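Local coordinates for leukocyte-associated immunoglobulin-like receptor 1 (Mus musculus, PDB 4ESK), which acts as an inhibitory immune receptor, restraining natural killer cells, B-cells and T-cells through phosphatases recruited to its cytoplasmic part, and here contributes its extracellular immunoglobulin-like domain, at residues His36-Val42 and Glu53-Pro58; Ser16-Gln22 and Thr94-Ile100; Phe25-Ser31 and Thr61-Ile67. All coordinates share one frame; numbering follows the deposited sequence. Where two conformers were deposited one is given.

Interaction 1 (His36-Val42 and Glu53-Pro58); sequences HDLYNMV and EKSTEP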
loop_
_atom_site.group_PDB
_atom_site.type_symbol
_atom_site.label_atom_id
_atom_site.label_comp_id
_atom_site.label_asym_id
_atom_site.label_seq_id
_atom_site.Cartn_x
_atom_site.Cartn_y
_atom_site.Cartn_z
ATOM N N HIS A 36 -14.487 -5.558 -3.031
ATOM C CA HIS A 36 -14.246 -4.272 -2.358
ATOM C C HIS A 36 -15.434 -3.790 -1.560
ATOM O O HIS A 36 -15.270 -3.264 -0.456
ATOM C CB HIS A 36 -13.835 -3.237 -3.400
ATOM C CG HIS A 36 -13.295 -1.952 -2.821
ATOM N ND1 HIS A 36 -14.066 -0.883 -2.592
ATOM C CD2 HIS A 36 -11.994 -1.574 -2.497
ATOM C CE1 HIS A 36 -13.298 0.125 -2.109
ATOM N NE2 HIS A 36 -12.040 -0.304 -2.056
ATOM N N ASP A 37 -16.647 -4.002 -2.083
ATOM C CA ASP A 37 -17.869 -3.535 -1.409
ATOM C C ASP A 37 -18.119 -4.191 -0.048
ATOM O O ASP A 37 -18.891 -3.661 0.756
ATOM C CB ASP A 37 -19.113 -3.773 -2.291
ATOM C CG ASP A 37 -19.292 -2.725 -3.363
ATOM O OD1 ASP A 37 -19.783 -3.059 -4.464
ATOM O OD2 ASP A 37 -18.967 -1.550 -3.110
ATOM N N LEU A 38 -17.488 -5.329 0.213
ATOM C CA LEU A 38 -17.728 -6.072 1.464
ATOM C C LEU A 38 -17.025 -5.460 2.681
ATOM O O LEU A 38 -17.428 -5.708 3.833
ATOM C CB LEU A 38 -17.298 -7.525 1.337
ATOM C CG LEU A 38 -17.887 -8.364 0.202
ATOM C CD1 LEU A 38 -17.469 -9.809 0.367
ATOM C CD2 LEU A 38 -19.403 -8.213 0.142
ATOM N N TYR A 39 -15.968 -4.686 2.432
ATOM C CA TYR A 39 -15.103 -4.162 3.501
ATOM C C TYR A 39 -15.280 -2.655 3.559
ATOM O O TYR A 39 -15.366 -2.009 2.510
ATOM C CB TYR A 39 -13.644 -4.573 3.247
ATOM C CG TYR A 39 -13.500 -6.077 3.149
ATOM C CD1 TYR A 39 -13.428 -6.855 4.281
ATOM C CD2 TYR A 39 -13.533 -6.727 1.918
ATOM C CE1 TYR A 39 -13.334 -8.237 4.212
ATOM C CE2 TYR A 39 -13.455 -8.109 1.835
ATOM C CZ TYR A 39 -13.353 -8.865 2.991
ATOM O OH TYR A 39 -13.275 -10.247 2.957
ATOM N N ASN A 40 -15.381 -2.102 4.767
ATOM C CA ASN A 40 -15.604 -0.666 4.934
ATOM C C ASN A 40 -14.389 0.119 5.453
ATOM O O ASN A 40 -14.446 1.337 5.526
ATOM C CB ASN A 40 -16.852 -0.392 5.797
ATOM C CG ASN A 40 -16.713 -0.866 7.221
ATOM O OD1 ASN A 40 -15.710 -1.459 7.612
ATOM N ND2 ASN A 40 -17.764 -0.608 8.027
ATOM N N MET A 41 -13.322 -0.589 5.811
ATOM C CA MET A 41 -12.067 0.022 6.225
ATOM C C MET A 41 -10.902 -0.538 5.422
ATOM O O MET A 41 -10.880 -1.703 5.052
ATOM C CB MET A 41 -11.798 -0.226 7.705
ATOM C CG MET A 41 -12.761 0.548 8.609
ATOM S SD MET A 41 -12.533 2.332 8.490
ATOM C CE MET A 41 -10.832 2.474 9.065
ATOM N N VAL A 42 -9.913 0.313 5.191
ATOM C CA VAL A 42 -8.675 -0.139 4.578
ATOM C C VAL A 42 -7.517 0.474 5.357
ATOM O O VAL A 42 -7.522 1.671 5.694
ATOM C CB VAL A 42 -8.602 0.206 3.077
ATOM C CG1 VAL A 42 -8.797 1.692 2.819
ATOM C CG2 VAL A 42 -7.280 -0.289 2.495
ATOM N N GLU A 53 -4.878 4.543 8.091
ATOM C CA GLU A 53 -6.148 3.901 7.775
ATOM C C GLU A 53 -7.247 4.879 7.455
ATOM O O GLU A 53 -7.179 6.067 7.779
ATOM C CB GLU A 53 -6.560 2.928 8.871
ATOM C CG GLU A 53 -6.926 3.570 10.190
ATOM C CD GLU A 53 -7.166 2.561 11.307
ATOM O OE1 GLU A 53 -7.274 1.342 11.050
ATOM O OE2 GLU A 53 -7.241 3.018 12.466
ATOM N N LYS A 54 -8.265 4.380 6.774
ATOM C CA LYS A 54 -9.409 5.187 6.406
ATOM C C LYS A 54 -10.554 4.316 5.927
ATOM O O LYS A 54 -10.368 3.130 5.712
ATOM C CB LYS A 54 -9.049 6.224 5.327
ATOM C CG LYS A 54 -8.511 5.673 4.017
ATOM C CD LYS A 54 -8.470 6.759 2.945
ATOM C CE LYS A 54 -7.532 6.406 1.803
ATOM N NZ LYS A 54 -7.392 7.501 0.811
ATOM N N SER A 55 -11.736 4.928 5.804
ATOM C CA SER A 55 -12.883 4.279 5.205
ATOM C C SER A 55 -12.598 4.024 3.734
ATOM O O SER A 55 -11.892 4.796 3.086
ATOM C CB SER A 55 -14.130 5.151 5.315
ATOM O OG SER A 55 -15.153 4.624 4.494
ATOM N N THR A 56 -13.140 2.939 3.205
ATOM C CA THR A 56 -12.961 2.622 1.787
ATOM C C THR A 56 -13.758 3.546 0.860
ATOM O O THR A 56 -14.779 4.108 1.253
ATOM C CB THR A 56 -13.426 1.175 1.521
ATOM O OG1 THR A 56 -14.754 1.028 2.051
ATOM C CG2 THR A 56 -12.492 0.172 2.172
ATOM N N GLU A 57 -13.312 3.675 -0.391
ATOM C CA GLU A 57 -14.082 4.395 -1.425
ATOM C C GLU A 57 -15.414 3.710 -1.756
ATOM O O GLU A 57 -15.449 2.507 -1.908
ATOM C CB GLU A 57 -13.262 4.470 -2.718
ATOM C CG GLU A 57 -12.039 5.362 -2.613
ATOM C CD GLU A 57 -12.366 6.826 -2.830
ATOM O OE1 GLU A 57 -13.492 7.143 -3.264
ATOM O OE2 GLU A 57 -11.484 7.665 -2.565
ATOM N N PRO A 58 -16.505 4.479 -1.892
ATOM C CA PRO A 58 -17.795 3.837 -2.180
ATOM C C PRO A 58 -17.904 3.237 -3.580
ATOM O O PRO A 58 -18.540 2.180 -3.744
ATOM C CB PRO A 58 -18.820 4.979 -2.015
ATOM C CG PRO A 58 -18.048 6.248 -1.996
ATOM C CD PRO A 58 -16.647 5.904 -1.546
HETATM O O HOH W 1 -16.824 -0.027 -2.446
HETATM O O HOH W 2 -16.106 -0.481 0.319
HETATM O O HOH W 3 -15.813 2.920 7.291
#
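Thr56 drives its side chain into the bend formed by His36-Val42, and the close packing of this contact gathers around it. Its methyl CG2 lies 3.7 Å from Met41 C and 4.0 Å from Val42 CB, while its CB comes up to His36 CE1 from the opposing direction. With OG1 set between the backbone N and the carbonyl carbon (chi1 52°), the hydroxyl is brought to Tyr39 O, and water 2 bridges the two groups. The His36 ring meets its polar partners at its edge: CE1 lies 3.2 Å from Glu57 O, close to the ring plane, ND1 meets water 1 in that plane, and NE2 is held by a hydrogen bond to Asp63 on strand 62-67. After the bend at 36-40, the strands of the hairpin 41-46/49-55 pair antiparallel. Val42 and Lys54 form a hydrogen-bonded pair, in which Val42 N to Lys54 O is 2.9 Å and nearly linear (172°). Thr56 N reaches Asn40 O at 3.1 Å from well above the carbonyl plane, where the regular ladder gives way to the bulge that Asn40 and Met41 make opposite Ser83. Met41, bent at chi2 and chi3, lays its thioether over the neighbouring backbone, placing CE 3.4 Å from Lys54 O.

The solvent side is looser, with exposed Asp37, Asn40 and Ser55 linked through water. Water 3 joins Asn40 O to Ser55 OG, the latter bond weak, and water 1 links His36 ND1, Asp37 OD2 and Glu57 O. The chemistry implies an open hairpin end held by backbone bonds and one inserted threonine, with waters bridging the segments at the surface.

Interaction 2 (Ser16-Gln22 and Thr94-Ile100); sequences SSLMISQ and TLELKVI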
loop_
_atom_site.group_PDB
_atom_site.type_symbol
_atom_site.label_atom_id
_atom_site.label_comp_id
_atom_site.label_asym_id
_atom_site.label_seq_id
_atom_site.Cartn_x
_atom_site.Cartn_y
_atom_site.Cartn_z
ATOM N N SER A 16 9.572 -6.839 -5.584
ATOM C CA SER A 16 8.909 -6.588 -4.308
ATOM C C SER A 16 9.696 -5.659 -3.375
ATOM O O SER A 16 9.207 -5.328 -2.293
ATOM C CB SER A 16 8.641 -7.913 -3.592
ATOM O OG SER A 16 7.711 -8.710 -4.314
ATOM N N SER A 17 10.909 -5.249 -3.778
ATOM C CA SER A 17 11.744 -4.365 -2.967
ATOM C C SER A 17 12.133 -3.127 -3.779
ATOM O O SER A 17 12.822 -3.245 -4.790
ATOM C CB SER A 17 13.000 -5.097 -2.489
ATOM O OG SER A 17 12.663 -6.255 -1.744
ATOM N N LEU A 18 11.686 -1.968 -3.325
ATOM C CA LEU A 18 11.865 -0.714 -4.031
ATOM C C LEU A 18 12.819 0.227 -3.320
ATOM O O LEU A 18 12.805 0.323 -2.100
ATOM C CB LEU A 18 10.513 -0.007 -4.182
ATOM C CG LEU A 18 9.375 -0.762 -4.858
ATOM C CD1 LEU A 18 8.111 0.102 -4.827
ATOM C CD2 LEU A 18 9.728 -1.120 -6.296
ATOM N N MET A 19 13.617 0.936 -4.115
ATOM C CA MET A 19 14.479 2.010 -3.656
ATOM C C MET A 19 13.771 3.337 -3.916
ATOM O O MET A 19 13.238 3.569 -5.007
ATOM C CB MET A 19 15.769 1.968 -4.468
ATOM C CG MET A 19 16.804 3.033 -4.169
ATOM S SD MET A 19 18.286 2.716 -5.159
ATOM C CE MET A 19 18.170 4.032 -6.377
ATOM N N ILE A 20 13.808 4.215 -2.920
ATOM C CA ILE A 20 13.058 5.453 -2.910
ATOM C C ILE A 20 14.035 6.522 -2.421
ATOM O O ILE A 20 14.672 6.314 -1.408
ATOM C CB ILE A 20 11.880 5.354 -1.899
ATOM C CG1 ILE A 20 10.970 4.151 -2.221
ATOM C CG2 ILE A 20 11.078 6.647 -1.857
ATOM C CD1 ILE A 20 10.219 4.271 -3.533
ATOM N N SER A 21 14.158 7.638 -3.130
ATOM C CA SER A 21 15.035 8.727 -2.685
ATOM C C SER A 21 14.391 9.532 -1.549
ATOM O O SER A 21 13.222 9.862 -1.613
ATOM C CB SER A 21 15.335 9.676 -3.851
ATOM O OG SER A 21 15.801 8.960 -4.980
ATOM N N GLN A 22 15.173 9.891 -0.537
ATOM C CA GLN A 22 14.706 10.809 0.503
ATOM C C GLN A 22 14.101 12.050 -0.152
ATOM O O GLN A 22 14.625 12.558 -1.146
ATOM C CB GLN A 22 15.878 11.194 1.426
ATOM C CG GLN A 22 15.476 11.819 2.748
ATOM C CD GLN A 22 16.664 12.354 3.544
ATOM O OE1 GLN A 22 17.817 12.312 3.090
ATOM N NE2 GLN A 22 16.380 12.874 4.739
ATOM N N THR A 94 3.246 -8.351 0.460
ATOM C CA THR A 94 4.058 -7.383 1.159
ATOM C C THR A 94 5.124 -6.813 0.226
ATOM O O THR A 94 5.776 -7.572 -0.506
ATOM C CB THR A 94 4.724 -8.040 2.359
ATOM O OG1 THR A 94 3.710 -8.567 3.219
ATOM C CG2 THR A 94 5.535 -7.030 3.113
ATOM N N LEU A 95 5.282 -5.494 0.245
ATOM C CA LEU A 95 6.324 -4.810 -0.495
ATOM C C LEU A 95 7.277 -4.135 0.478
ATOM O O LEU A 95 6.870 -3.633 1.523
ATOM C CB LEU A 95 5.758 -3.763 -1.438
ATOM C CG LEU A 95 4.842 -4.295 -2.561
ATOM C CD1 LEU A 95 4.268 -3.126 -3.358
ATOM C CD2 LEU A 95 5.641 -5.207 -3.476
ATOM N N GLU A 96 8.537 -4.065 0.082
ATOM C CA GLU A 96 9.575 -3.445 0.902
ATOM C C GLU A 96 10.001 -2.131 0.284
ATOM O O GLU A 96 10.247 -2.066 -0.932
ATOM C CB GLU A 96 10.772 -4.377 1.001
ATOM C CG GLU A 96 11.926 -3.787 1.784
ATOM C CD GLU A 96 13.105 -4.718 1.918
ATOM O OE1 GLU A 96 13.305 -5.635 1.074
ATOM O OE2 GLU A 96 13.863 -4.508 2.889
ATOM N N LEU A 97 10.070 -1.079 1.103
ATOM C CA LEU A 97 10.665 0.182 0.673
ATOM C C LEU A 97 11.952 0.437 1.419
ATOM O O LEU A 97 12.015 0.214 2.623
ATOM C CB LEU A 97 9.759 1.358 0.934
ATOM C CG LEU A 97 8.378 1.294 0.319
ATOM C CD1 LEU A 97 7.691 2.595 0.647
ATOM C CD2 LEU A 97 8.486 1.087 -1.194
ATOM N N LYS A 98 12.954 0.930 0.698
ATOM C CA LYS A 98 14.191 1.371 1.318
ATOM C C LYS A 98 14.466 2.794 0.845
ATOM O O LYS A 98 14.595 3.062 -0.361
ATOM C CB LYS A 98 15.344 0.402 1.006
ATOM C CG LYS A 98 16.719 0.883 1.499
ATOM C CD LYS A 98 16.704 1.245 2.983
ATOM C CE LYS A 98 18.065 1.736 3.496
ATOM N NZ LYS A 98 18.159 1.597 4.981
ATOM N N VAL A 99 14.495 3.721 1.803
ATOM C CA VAL A 99 14.680 5.134 1.517
ATOM C C VAL A 99 16.175 5.415 1.619
ATOM O O VAL A 99 16.808 5.027 2.598
ATOM C CB VAL A 99 13.878 6.043 2.484
ATOM C CG1 VAL A 99 14.149 7.524 2.192
ATOM C CG2 VAL A 99 12.389 5.750 2.349
ATOM N N ILE A 100 16.736 6.052 0.591
ATOM C CA ILE A 100 18.191 6.291 0.557
ATOM C C ILE A 100 18.555 7.782 0.527
ATOM O O ILE A 100 17.879 8.595 -0.125
ATOM C CB ILE A 100 18.878 5.505 -0.592
ATOM C CG1 ILE A 100 18.373 5.941 -1.972
ATOM C CG2 ILE A 100 18.676 4.005 -0.410
ATOM C CD1 ILE A 100 19.370 6.771 -2.758
HETATM O O HOH W 4 5.630 -9.401 -2.667
#
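Leu18 and Leu97 stand side by side across two parallel strands, both pointing the same way from the sheet. In Leu18, chi1 of -56° sets CG beside the backbone N. Its CB touches Leu97 CD2 at 3.8 Å, CG is a little farther from that same methyl, and the CD1 branch at the tip comes back to 3.8 Å from Leu97 CD2. Three successive atoms of the Leu18 side chain thus follow one Leu97 methyl. Ile20 uses the methyl as well, bringing CG1 to 4.1 Å from Leu97 CD2 at a slant, while Val99 CG1 packs on Gln22 CA.

The axes of strands 17-21 and 95-100 run at 30° to one another, with a closest approach of 4.6 Å, and the backbones are joined by an unbroken alternation of bonds from Glu96 N to Ser16 O at one end to Gln22 N to Ile100 O at the other. Such parallel pairing of an N-terminal strand with the last strand is the A'-G pairing known from immunoglobulin domains. Here strand 17-21 forms an edge of the five-stranded sheet, and strand 88-100 is paired on its other side with strand 76-84, where Leu97 rests on Tyr78. The domain crystallised as a strand-swapped dimer; the pairing of 17-21 with 95-100 described here lies within one chain.

The other face carries Ser17, Glu96, Met19 and Ile100. Ser17 OG donates to Glu96 OE1 at 3.0 Å, meeting that oxygen on its anti side, 16° out of the carboxylate plane. Farther along, Met19 CG meets Ile100 CG1 at 4.0 Å. At the start of the ladder, water 4 spans Ser16 OG and Thr94 O, donating to the carbonyl at 2.8 Å.

Interaction 3 (Phe25-Ser31 and Thr61-Ile67); sequences FVTVVCS and TEDEFEI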
loop_
_atom_site.group_PDB
_atom_site.type_symbol
_atom_site.label_atom_id
_atom_site.label_comp_id
_atom_site.label_asym_id
_atom_site.label_seq_id
_atom_site.Cartn_x
_atom_site.Cartn_y
_atom_site.Cartn_z
ATOM N N PHE A 25 7.899 11.786 -3.017
ATOM C CA PHE A 25 6.493 11.537 -2.674
ATOM C C PHE A 25 6.076 10.156 -3.200
ATOM O O PHE A 25 6.160 9.886 -4.410
ATOM C CB PHE A 25 5.594 12.644 -3.216
ATOM C CG PHE A 25 5.717 13.943 -2.466
ATOM C CD1 PHE A 25 6.846 14.731 -2.602
ATOM C CD2 PHE A 25 4.703 14.376 -1.616
ATOM C CE1 PHE A 25 6.978 15.921 -1.894
ATOM C CE2 PHE A 25 4.827 15.573 -0.914
ATOM C CZ PHE A 25 5.971 16.340 -1.053
ATOM N N VAL A 26 5.677 9.282 -2.280
ATOM C CA VAL A 26 5.245 7.913 -2.608
ATOM C C VAL A 26 3.715 7.873 -2.645
ATOM O O VAL A 26 3.048 8.616 -1.918
ATOM C CB VAL A 26 5.780 6.903 -1.578
ATOM C CG1 VAL A 26 5.086 5.557 -1.680
ATOM C CG2 VAL A 26 7.287 6.701 -1.735
ATOM N N THR A 27 3.173 7.051 -3.545
ATOM C CA THR A 27 1.744 6.786 -3.604
ATOM C C THR A 27 1.569 5.293 -3.464
ATOM O O THR A 27 2.166 4.525 -4.220
ATOM C CB THR A 27 1.156 7.213 -4.951
ATOM O OG1 THR A 27 1.435 8.602 -5.185
ATOM C CG2 THR A 27 -0.358 6.983 -4.988
ATOM N N VAL A 28 0.772 4.880 -2.492
ATOM C CA VAL A 28 0.479 3.466 -2.272
ATOM C C VAL A 28 -0.957 3.282 -2.736
ATOM O O VAL A 28 -1.852 4.010 -2.271
ATOM C CB VAL A 28 0.586 3.028 -0.791
ATOM C CG1 VAL A 28 0.355 1.521 -0.659
ATOM C CG2 VAL A 28 1.961 3.354 -0.173
ATOM N N VAL A 29 -1.184 2.331 -3.642
ATOM C CA VAL A 29 -2.514 2.090 -4.180
ATOM C C VAL A 29 -2.896 0.706 -3.667
ATOM O O VAL A 29 -2.335 -0.291 -4.103
ATOM C CB VAL A 29 -2.568 2.145 -5.722
ATOM C CG1 VAL A 29 -3.960 1.813 -6.250
ATOM C CG2 VAL A 29 -2.133 3.519 -6.257
ATOM N N CYS A 30 -3.812 0.665 -2.714
ATOM C CA CYS A 30 -4.415 -0.590 -2.268
ATOM C C CYS A 30 -5.571 -0.856 -3.198
ATOM O O CYS A 30 -6.268 0.076 -3.630
ATOM C CB CYS A 30 -4.919 -0.456 -0.829
ATOM S SG CYS A 30 -3.640 -0.144 0.394
ATOM N N SER A 31 -5.811 -2.113 -3.532
ATOM C CA SER A 31 -6.896 -2.455 -4.450
ATOM C C SER A 31 -7.545 -3.762 -3.991
ATOM O O SER A 31 -6.878 -4.611 -3.408
ATOM C CB SER A 31 -6.347 -2.571 -5.878
ATOM O OG SER A 31 -7.354 -2.892 -6.827
ATOM N N THR A 61 -12.497 0.678 -6.598
ATOM C CA THR A 61 -11.935 -0.488 -5.934
ATOM C C THR A 61 -10.478 -0.252 -5.530
ATOM O O THR A 61 -9.812 -1.173 -5.064
ATOM C CB THR A 61 -12.070 -1.749 -6.805
ATOM O OG1 THR A 61 -11.521 -1.522 -8.111
ATOM C CG2 THR A 61 -13.552 -2.157 -6.945
ATOM N N GLU A 62 -9.982 0.965 -5.747
ATOM C CA GLU A 62 -8.653 1.350 -5.304
ATOM C C GLU A 62 -8.763 2.391 -4.194
ATOM O O GLU A 62 -9.633 3.255 -4.227
ATOM C CB GLU A 62 -7.828 1.942 -6.467
ATOM C CG GLU A 62 -7.469 0.941 -7.551
ATOM C CD GLU A 62 -8.671 0.339 -8.280
ATOM O OE1 GLU A 62 -9.448 1.080 -8.915
ATOM O OE2 GLU A 62 -8.855 -0.886 -8.206
ATOM N N ASP A 63 -7.842 2.319 -3.252
ATOM C CA ASP A 63 -7.772 3.225 -2.099
ATOM C C ASP A 63 -6.317 3.664 -1.969
ATOM O O ASP A 63 -5.432 2.826 -1.790
ATOM C CB ASP A 63 -8.199 2.465 -0.859
ATOM C CG ASP A 63 -9.628 1.998 -0.935
ATOM O OD1 ASP A 63 -9.848 0.837 -1.343
ATOM O OD2 ASP A 63 -10.541 2.796 -0.632
ATOM N N GLU A 64 -6.071 4.964 -2.086
ATOM C CA GLU A 64 -4.713 5.467 -2.172
ATOM C C GLU A 64 -4.275 6.151 -0.900
ATOM O O GLU A 64 -5.074 6.825 -0.245
ATOM C CB GLU A 64 -4.601 6.490 -3.278
ATOM C CG GLU A 64 -4.808 5.941 -4.659
ATOM C CD GLU A 64 -4.368 6.915 -5.725
ATOM O OE1 GLU A 64 -3.669 7.901 -5.399
ATOM O OE2 GLU A 64 -4.745 6.696 -6.887
ATOM N N PHE A 65 -2.997 6.000 -0.583
ATOM C CA PHE A 65 -2.370 6.674 0.546
ATOM C C PHE A 65 -1.154 7.417 -0.001
ATOM O O PHE A 65 -0.251 6.787 -0.532
ATOM C CB PHE A 65 -1.915 5.652 1.579
ATOM C CG PHE A 65 -3.031 4.879 2.229
ATOM C CD1 PHE A 65 -3.558 5.301 3.421
ATOM C CD2 PHE A 65 -3.519 3.708 1.669
ATOM C CE1 PHE A 65 -4.584 4.599 4.038
ATOM C CE2 PHE A 65 -4.550 2.999 2.274
ATOM C CZ PHE A 65 -5.071 3.438 3.472
ATOM N N GLU A 66 -1.143 8.745 0.085
ATOM C CA GLU A 66 0.020 9.510 -0.340
ATOM C C GLU A 66 0.927 9.716 0.858
ATOM O O GLU A 66 0.474 10.167 1.914
ATOM C CB GLU A 66 -0.352 10.861 -0.939
ATOM C CG GLU A 66 0.818 11.480 -1.698
ATOM C CD GLU A 66 0.595 12.923 -2.083
ATOM O OE1 GLU A 66 -0.486 13.465 -1.778
ATOM O OE2 GLU A 66 1.500 13.516 -2.702
ATOM N N ILE A 67 2.198 9.362 0.678
ATOM C CA ILE A 67 3.218 9.439 1.697
ATOM C C ILE A 67 4.394 10.259 1.163
ATOM O O ILE A 67 5.186 9.776 0.376
ATOM C CB ILE A 67 3.745 8.055 2.106
ATOM C CG1 ILE A 67 2.598 7.112 2.474
ATOM C CG2 ILE A 67 4.707 8.166 3.274
ATOM C CD1 ILE A 67 3.091 5.702 2.727
#
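The disulfide-bearing strand of the immunoglobulin fold pairs here with strand 62-67, an antiparallel ladder whose inner face holds Val26, Val28, Cys30, Asp63, Phe65 and Ile67. Three hydrogen-bonded pairs, Val26-Ile67, Val28-Phe65 and Cys30-Asp63, each supply two backbone bonds; Phe65 N to Val28 O measures 2.8 Å. The strand directions differ by 156°.

On the inner face Cys30 SG approaches the edge of the Phe65 ring, 3.8 Å from CE2 and 74° off the ring normal. The torsion of Cys30 (chi1 -63°) sets the sulfur anti to the carbonyl carbon, from where it forms the disulfide with Cys80 of the other sheet. Val28 CG2 meets Ile67 CD1 at 3.9 Å, and Leu44 of strand 41-46 packs on both residues. The carboxylate of buried Asp63 is hydrogen-bonded to His36, Tyr82 and Glu57 N.

The outer face is built differently. Ser31 OG donates to Glu62 OE2 at 2.9 Å through the anti lone pair, and Thr61 OG1 donates to the same oxygen at 2.7 Å on the syn side but well out of the carboxylate plane. These two bonds fix the carboxylate, whose chain bends at chi2 to reach back; the pair of donors would probably favour its charged form. The aliphatic parts of the acidic side chains serve as packing surface: Val29 CG1 touches Glu62 CG at 3.8 Å, and Val29 CG2 runs alongside Glu64 CG at 3.9 Å.

A largely apolar, disulfide-linked inner face backed by a polar outer one is characteristic of the immunoglobulin beta-sandwich, in which strands B and E form part of one sheet.

Overall arrangement
Interactions 1 and 2 lie at the surface on opposite sides of the chain's centre, about 26 Å apart between centres, yet both reach the same five-stranded sheet. Interaction 3 belongs to the facing two-stranded sheet, sits about 6 Å from the chain's centre and is partly buried. It touches both of the others: His36 hydrogen-bonds the Asp63 carboxylate and Lys54 the backbone carbonyl of Glu64, whereas Ile20 CG2 meets Val26 CG2 by apolar packing. Chemistry follows place. Interaction 1 combines a short ladder, the inserted Thr56 and water bridges, while interactions 2 and 3 use long regular ladders, parallel and antiparallel respectively, and interaction 3 alone contains a disulfide cysteine.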